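Local coordinates for protein metallocarboxypeptidase (Trypanosoma cruzi, PDB 3DWC) that probably removes C-terminal amino acids other than proline from peptides, as a metal-dependent carboxypeptidase of the M32 family, at residues B[433-446]-B[456-468]. Residues are numbered along the deposited sequence; the frame is centred on the assembly and turned at random.
With ALA (alanine), chain P; GLY (glycine), chain O.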
loop_
_atom_site.group_PDB
_atom_site.type_symbol
_atom_site.label_atom_id
_atom_site.label_comp_id
_atom_site.label_asym_id
_atom_site.label_seq_id
_atom_site.Cartn_x
_atom_site.Cartn_y
_atom_site.Cartn_z
ATOM N N LEU B 433 4.344 -32.096 14.721
ATOM C CA LEU B 433 3.055 -32.052 14.026
ATOM C C LEU B 433 2.922 -33.086 12.899
ATOM O O LEU B 433 1.893 -33.746 12.774
ATOM C CB LEU B 433 2.883 -30.629 13.434
ATOM C CG LEU B 433 1.591 -29.823 13.591
ATOM C CD1 LEU B 433 1.428 -28.906 12.345
ATOM C CD2 LEU B 433 0.250 -30.598 13.910
ATOM N N MET B 434 3.941 -33.188 12.079
ATOM C CA MET B 434 3.982 -34.181 10.994
ATOM C C MET B 434 4.007 -35.584 11.538
ATOM O O MET B 434 3.324 -36.439 10.980
ATOM C CB MET B 434 5.175 -33.966 10.031
ATOM C CG MET B 434 5.206 -34.931 8.845
ATOM S SD MET B 434 3.664 -34.975 7.861
ATOM C CE MET B 434 4.063 -33.660 6.651
ATOM N N SER B 435 4.714 -35.833 12.647
ATOM C CA SER B 435 4.656 -37.164 13.260
ATOM C C SER B 435 3.253 -37.564 13.607
ATOM O O SER B 435 2.883 -38.655 13.358
ATOM C CB SER B 435 5.495 -37.281 14.561
ATOM O OG SER B 435 6.844 -37.183 14.203
ATOM N N CYS B 436 2.530 -36.678 14.286
ATOM C CA CYS B 436 1.127 -36.858 14.603
ATOM C C CYS B 436 0.238 -37.064 13.377
ATOM O O CYS B 436 -0.603 -37.984 13.321
ATOM C CB CYS B 436 0.626 -35.627 15.385
ATOM S SG CYS B 436 -1.114 -35.745 15.785
ATOM N N VAL B 437 0.377 -36.183 12.403
ATOM C CA VAL B 437 -0.385 -36.308 11.170
ATOM C C VAL B 437 -0.159 -37.683 10.524
ATOM O O VAL B 437 -1.112 -38.287 10.070
ATOM C CB VAL B 437 -0.126 -35.122 10.205
ATOM C CG1 VAL B 437 -0.668 -35.425 8.823
ATOM C CG2 VAL B 437 -0.791 -33.828 10.742
ATOM N N ARG B 438 1.068 -38.198 10.518
ATOM C CA ARG B 438 1.362 -39.480 9.846
ATOM C C ARG B 438 0.805 -40.656 10.675
ATOM O O ARG B 438 0.292 -41.639 10.139
ATOM C CB ARG B 438 2.874 -39.660 9.623
ATOM C CG ARG B 438 3.430 -38.921 8.408
ATOM C CD ARG B 438 4.977 -38.819 8.444
ATOM N NE ARG B 438 5.454 -38.173 7.217
ATOM C CZ ARG B 438 5.402 -38.737 6.018
ATOM N NH1 ARG B 438 5.810 -38.065 4.974
ATOM N NH2 ARG B 438 4.946 -39.968 5.870
ATOM N N ARG B 439 0.867 -40.500 11.992
ATOM C CA ARG B 439 0.227 -41.412 12.924
ATOM C C ARG B 439 -1.268 -41.490 12.697
ATOM O O ARG B 439 -1.871 -42.555 12.676
ATOM C CB ARG B 439 0.440 -40.882 14.349
ATOM C CG ARG B 439 1.122 -41.810 15.259
ATOM C CD ARG B 439 0.676 -41.585 16.671
ATOM N NE ARG B 439 1.101 -40.282 17.159
ATOM C CZ ARG B 439 0.298 -39.300 17.563
ATOM N NH1 ARG B 439 -1.038 -39.425 17.549
ATOM N NH2 ARG B 439 0.854 -38.177 18.010
ATOM N N GLU B 440 -1.892 -40.328 12.565
ATOM C CA GLU B 440 -3.355 -40.303 12.399
ATOM C C GLU B 440 -3.863 -40.723 11.026
ATOM O O GLU B 440 -4.822 -41.478 10.890
ATOM C CB GLU B 440 -3.861 -38.906 12.703
ATOM C CG GLU B 440 -3.775 -38.588 14.173
ATOM C CD GLU B 440 -4.301 -37.206 14.516
ATOM O OE1 GLU B 440 -4.903 -36.516 13.656
ATOM O OE2 GLU B 440 -4.117 -36.815 15.674
ATOM N N LEU B 441 -3.254 -40.180 9.993
ATOM C CA LEU B 441 -3.699 -40.428 8.617
ATOM C C LEU B 441 -3.069 -41.705 8.023
ATOM O O LEU B 441 -3.622 -42.298 7.110
ATOM C CB LEU B 441 -3.280 -39.225 7.761
ATOM C CG LEU B 441 -4.243 -38.129 7.313
ATOM C CD1 LEU B 441 -5.532 -37.995 8.092
ATOM C CD2 LEU B 441 -3.545 -36.828 7.076
ATOM N N GLY B 442 -1.884 -42.080 8.510
ATOM C CA GLY B 442 -1.174 -43.236 7.991
ATOM C C GLY B 442 -0.008 -42.790 7.117
ATOM O O GLY B 442 -0.098 -41.850 6.369
ATOM N N GLU B 443 1.079 -43.518 7.186
ATOM C CA GLU B 443 2.300 -43.167 6.487
ATOM C C GLU B 443 2.132 -43.157 4.969
ATOM O O GLU B 443 2.533 -42.201 4.299
ATOM C CB GLU B 443 3.403 -44.143 6.897
ATOM C CG GLU B 443 3.837 -43.902 8.379
ATOM C CD GLU B 443 4.778 -42.746 8.496
ATOM O OE1 GLU B 443 5.332 -42.368 7.445
ATOM O OE2 GLU B 443 4.974 -42.234 9.620
ATOM N N GLU B 444 1.508 -44.192 4.445
ATOM C CA GLU B 444 1.300 -44.327 3.000
ATOM C C GLU B 444 0.279 -43.283 2.477
ATOM O O GLU B 444 0.434 -42.720 1.374
ATOM C CB GLU B 444 0.893 -45.795 2.698
ATOM C CG GLU B 444 0.123 -46.081 1.389
ATOM C CD GLU B 444 -0.460 -47.500 1.352
ATOM O OE1 GLU B 444 -1.723 -47.623 1.385
ATOM O OE2 GLU B 444 0.353 -48.481 1.334
ATOM N N VAL B 445 -0.725 -42.958 3.286
ATOM C CA VAL B 445 -1.684 -41.906 2.929
ATOM C C VAL B 445 -0.991 -40.521 2.807
ATOM O O VAL B 445 -1.162 -39.818 1.824
ATOM C CB VAL B 445 -2.814 -41.804 3.963
ATOM C CG1 VAL B 445 -3.694 -40.551 3.719
ATOM C CG2 VAL B 445 -3.626 -43.142 3.999
ATOM N N VAL B 446 -0.218 -40.134 3.811
ATOM C CA VAL B 446 0.507 -38.869 3.751
ATOM C C VAL B 446 1.417 -38.881 2.535
ATOM O O VAL B 446 1.402 -37.936 1.785
ATOM C CB VAL B 446 1.286 -38.565 5.039
ATOM C CG1 VAL B 446 2.087 -37.256 4.915
ATOM C CG2 VAL B 446 0.329 -38.513 6.237
ATOM N N GLY B 456 -4.942 -31.467 0.745
ATOM C CA GLY B 456 -6.092 -31.072 1.561
ATOM C C GLY B 456 -6.252 -31.798 2.894
ATOM O O GLY B 456 -6.703 -31.200 3.865
ATOM N N LYS B 457 -5.924 -33.085 2.942
ATOM C CA LYS B 457 -6.134 -33.876 4.176
ATOM C C LYS B 457 -5.089 -33.442 5.215
ATOM O O LYS B 457 -5.324 -33.395 6.461
ATOM C CB LYS B 457 -5.984 -35.352 3.880
ATOM C CG LYS B 457 -7.221 -36.018 3.336
ATOM C CD LYS B 457 -6.903 -37.423 2.919
ATOM C CE LYS B 457 -8.126 -38.106 2.364
ATOM N NZ LYS B 457 -7.901 -39.584 2.328
ATOM N N ILE B 458 -3.917 -33.104 4.686
ATOM C CA ILE B 458 -2.838 -32.665 5.532
ATOM C C ILE B 458 -3.186 -31.277 6.038
ATOM O O ILE B 458 -3.144 -31.047 7.239
ATOM C CB ILE B 458 -1.480 -32.713 4.832
ATOM C CG1 ILE B 458 -1.128 -34.132 4.347
ATOM C CG2 ILE B 458 -0.340 -32.264 5.798
ATOM C CD1 ILE B 458 0.189 -34.111 3.469
ATOM N N LEU B 459 -3.569 -30.368 5.133
ATOM C CA LEU B 459 -3.844 -28.988 5.498
ATOM C C LEU B 459 -5.012 -28.950 6.478
ATOM O O LEU B 459 -4.993 -28.153 7.398
ATOM C CB LEU B 459 -4.131 -28.093 4.263
ATOM C CG LEU B 459 -3.047 -28.049 3.175
ATOM C CD1 LEU B 459 -3.544 -27.354 1.924
ATOM C CD2 LEU B 459 -1.763 -27.394 3.757
ATOM N N ALA B 460 -5.996 -29.843 6.318
ATOM C CA ALA B 460 -7.120 -29.886 7.229
ATOM C C ALA B 460 -6.725 -30.234 8.659
ATOM O O ALA B 460 -7.242 -29.657 9.614
ATOM C CB ALA B 460 -8.198 -30.845 6.743
ATOM N N LYS B 461 -5.805 -31.169 8.807
ATOM C CA LYS B 461 -5.263 -31.511 10.150
ATOM C C LYS B 461 -4.533 -30.327 10.781
ATOM O O LYS B 461 -4.643 -30.098 11.978
ATOM C CB LYS B 461 -4.265 -32.661 10.070
ATOM C CG LYS B 461 -4.831 -34.010 9.857
ATOM C CD LYS B 461 -5.506 -34.562 11.135
ATOM C CE LYS B 461 -6.266 -35.874 10.840
ATOM N NZ LYS B 461 -6.858 -36.459 12.080
ATOM N N GLN B 462 -3.767 -29.608 9.980
ATOM C CA GLN B 462 -3.077 -28.370 10.463
ATOM C C GLN B 462 -4.082 -27.299 10.940
ATOM O O GLN B 462 -3.864 -26.594 11.929
ATOM C CB GLN B 462 -2.239 -27.748 9.371
ATOM C CG GLN B 462 -0.914 -28.442 9.086
ATOM C CD GLN B 462 -0.097 -27.710 8.090
ATOM O OE1 GLN B 462 -0.231 -27.944 6.858
ATOM N NE2 GLN B 462 0.835 -26.834 8.586
ATOM N N ASN B 463 -5.192 -27.216 10.222
ATOM C CA ASN B 463 -6.190 -26.217 10.484
ATOM C C ASN B 463 -6.872 -26.561 11.774
ATOM O O ASN B 463 -7.049 -25.688 12.629
ATOM C CB ASN B 463 -7.153 -26.133 9.307
ATOM C CG ASN B 463 -8.179 -24.968 9.421
ATOM O OD1 ASN B 463 -7.861 -23.862 9.839
ATOM N ND2 ASN B 463 -9.407 -25.244 9.010
ATOM N N GLU B 464 -7.244 -27.827 11.924
ATOM C CA GLU B 464 -7.893 -28.306 13.118
ATOM C C GLU B 464 -6.977 -28.191 14.325
ATOM O O GLU B 464 -7.405 -27.764 15.385
ATOM C CB GLU B 464 -8.406 -29.780 12.965
ATOM C CG GLU B 464 -8.250 -30.648 14.291
ATOM C CD GLU B 464 -8.362 -32.158 14.057
ATOM O OE1 GLU B 464 -9.378 -32.560 13.413
ATOM O OE2 GLU B 464 -7.469 -32.952 14.540
ATOM N N LYS B 465 -5.754 -28.655 14.182
ATOM C CA LYS B 465 -4.857 -28.772 15.327
ATOM C C LYS B 465 -4.260 -27.462 15.791
ATOM O O LYS B 465 -4.026 -27.276 16.989
ATOM C CB LYS B 465 -3.712 -29.772 15.056
ATOM C CG LYS B 465 -4.186 -31.194 15.001
ATOM C CD LYS B 465 -3.077 -32.165 14.502
ATOM C CE LYS B 465 -3.617 -33.586 14.486
ATOM N NZ LYS B 465 -4.124 -34.056 15.851
ATOM N N ILE B 466 -4.005 -26.571 14.848
ATOM C CA ILE B 466 -3.274 -25.379 15.135
ATOM C C ILE B 466 -4.036 -24.133 14.714
ATOM O O ILE B 466 -4.339 -23.289 15.561
ATOM C CB ILE B 466 -1.880 -25.358 14.463
ATOM C CG1 ILE B 466 -1.061 -26.597 14.871
ATOM C CG2 ILE B 466 -1.175 -24.048 14.812
ATOM C CD1 ILE B 466 -0.798 -26.711 16.392
ATOM N N TRP B 467 -4.315 -23.993 13.420
ATOM C CA TRP B 467 -4.698 -22.668 12.902
ATOM C C TRP B 467 -5.968 -22.146 13.534
ATOM O O TRP B 467 -6.037 -20.993 13.882
ATOM C CB TRP B 467 -4.751 -22.579 11.366
ATOM C CG TRP B 467 -3.606 -23.166 10.614
ATOM C CD1 TRP B 467 -2.325 -23.296 11.037
ATOM C CD2 TRP B 467 -3.635 -23.645 9.273
ATOM N NE1 TRP B 467 -1.546 -23.852 10.040
ATOM C CE2 TRP B 467 -2.348 -24.098 8.955
ATOM C CE3 TRP B 467 -4.648 -23.780 8.318
ATOM C CZ2 TRP B 467 -2.040 -24.656 7.722
ATOM C CZ3 TRP B 467 -4.343 -24.376 7.097
ATOM C CH2 TRP B 467 -3.064 -24.804 6.820
ATOM N N GLN B 468 -6.970 -22.984 13.761
ATOM C CA GLN B 468 -8.263 -22.465 14.260
ATOM C C GLN B 468 -8.238 -21.960 15.702
ATOM O O GLN B 468 -9.136 -21.247 16.098
ATOM C CB GLN B 468 -9.362 -23.519 14.180
ATOM C CG GLN B 468 -9.172 -24.673 15.188
ATOM C CD GLN B 468 -10.404 -25.546 15.250
ATOM O OE1 GLN B 468 -11.489 -25.031 15.074
ATOM N NE2 GLN B 468 -10.249 -26.849 15.536
HETATM N N ALA P . -8.689 -32.882 -0.251
HETATM C CA ALA P . -9.758 -33.208 0.715
HETATM C C ALA P . -9.667 -32.393 2.008
HETATM O O ALA P . -9.842 -32.923 3.112
HETATM C CB ALA P . -9.738 -34.720 1.028
HETATM N N GLY O . -6.220 -31.742 -1.719
HETATM C CA GLY O . -7.648 -31.806 -2.137
HETATM C C GLY O . -8.672 -31.786 -1.017
HETATM O O GLY O . -9.403 -30.793 -0.841
#
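Glu440 reaches across from helix 433-441 and takes a lysine on each carboxylate oxygen. Lys461 NZ bonds to Glu440 OE1, coming to the anti side about 30° out of the carboxylate plane; the modelled 2.5 Å is shorter than usual and should not be read closely. Lys465 NZ meets Glu440 OE2 at 2.8 Å on the syn side, closer to that plane. The two lysines lie one turn apart on helix 456-467 and get there differently: Lys461 bends early, at chi2 (-74°), whereas Lys465 runs straight and turns only at its last torsion, which brings its ammonium beside Cys436 SG, 3.5 Å from Lys465 NZ.

Their aliphatic stems do apolar work. Val437 CG2 packs on Lys461 CB at 3.7 Å, Leu441 CD1 lies against Lys461 CE, and the Leu433 and Lys465 side chains run antiparallel. Deeper, Val446 CG1 touches Ile458 CD1 at 3.9 Å, and Phe303 of helix 294-309 covers Ile458 and Gln462. The axes of 433-441 and 456-467 approach to 10.7 Å, their N-to-C directions 119° apart.

Further out, Lys465 NZ also bonds to Ala482 O, and Gln462 NE2 to Gln300 OE1. Gly456, starting helix 456-467, belongs to the bound glycine's pocket, away from the cobalt site. The two lysines probably keep Glu440 ionised and offset the nearby Glu464 carboxylate, a charged cluster beside an apolar helix-helix packing.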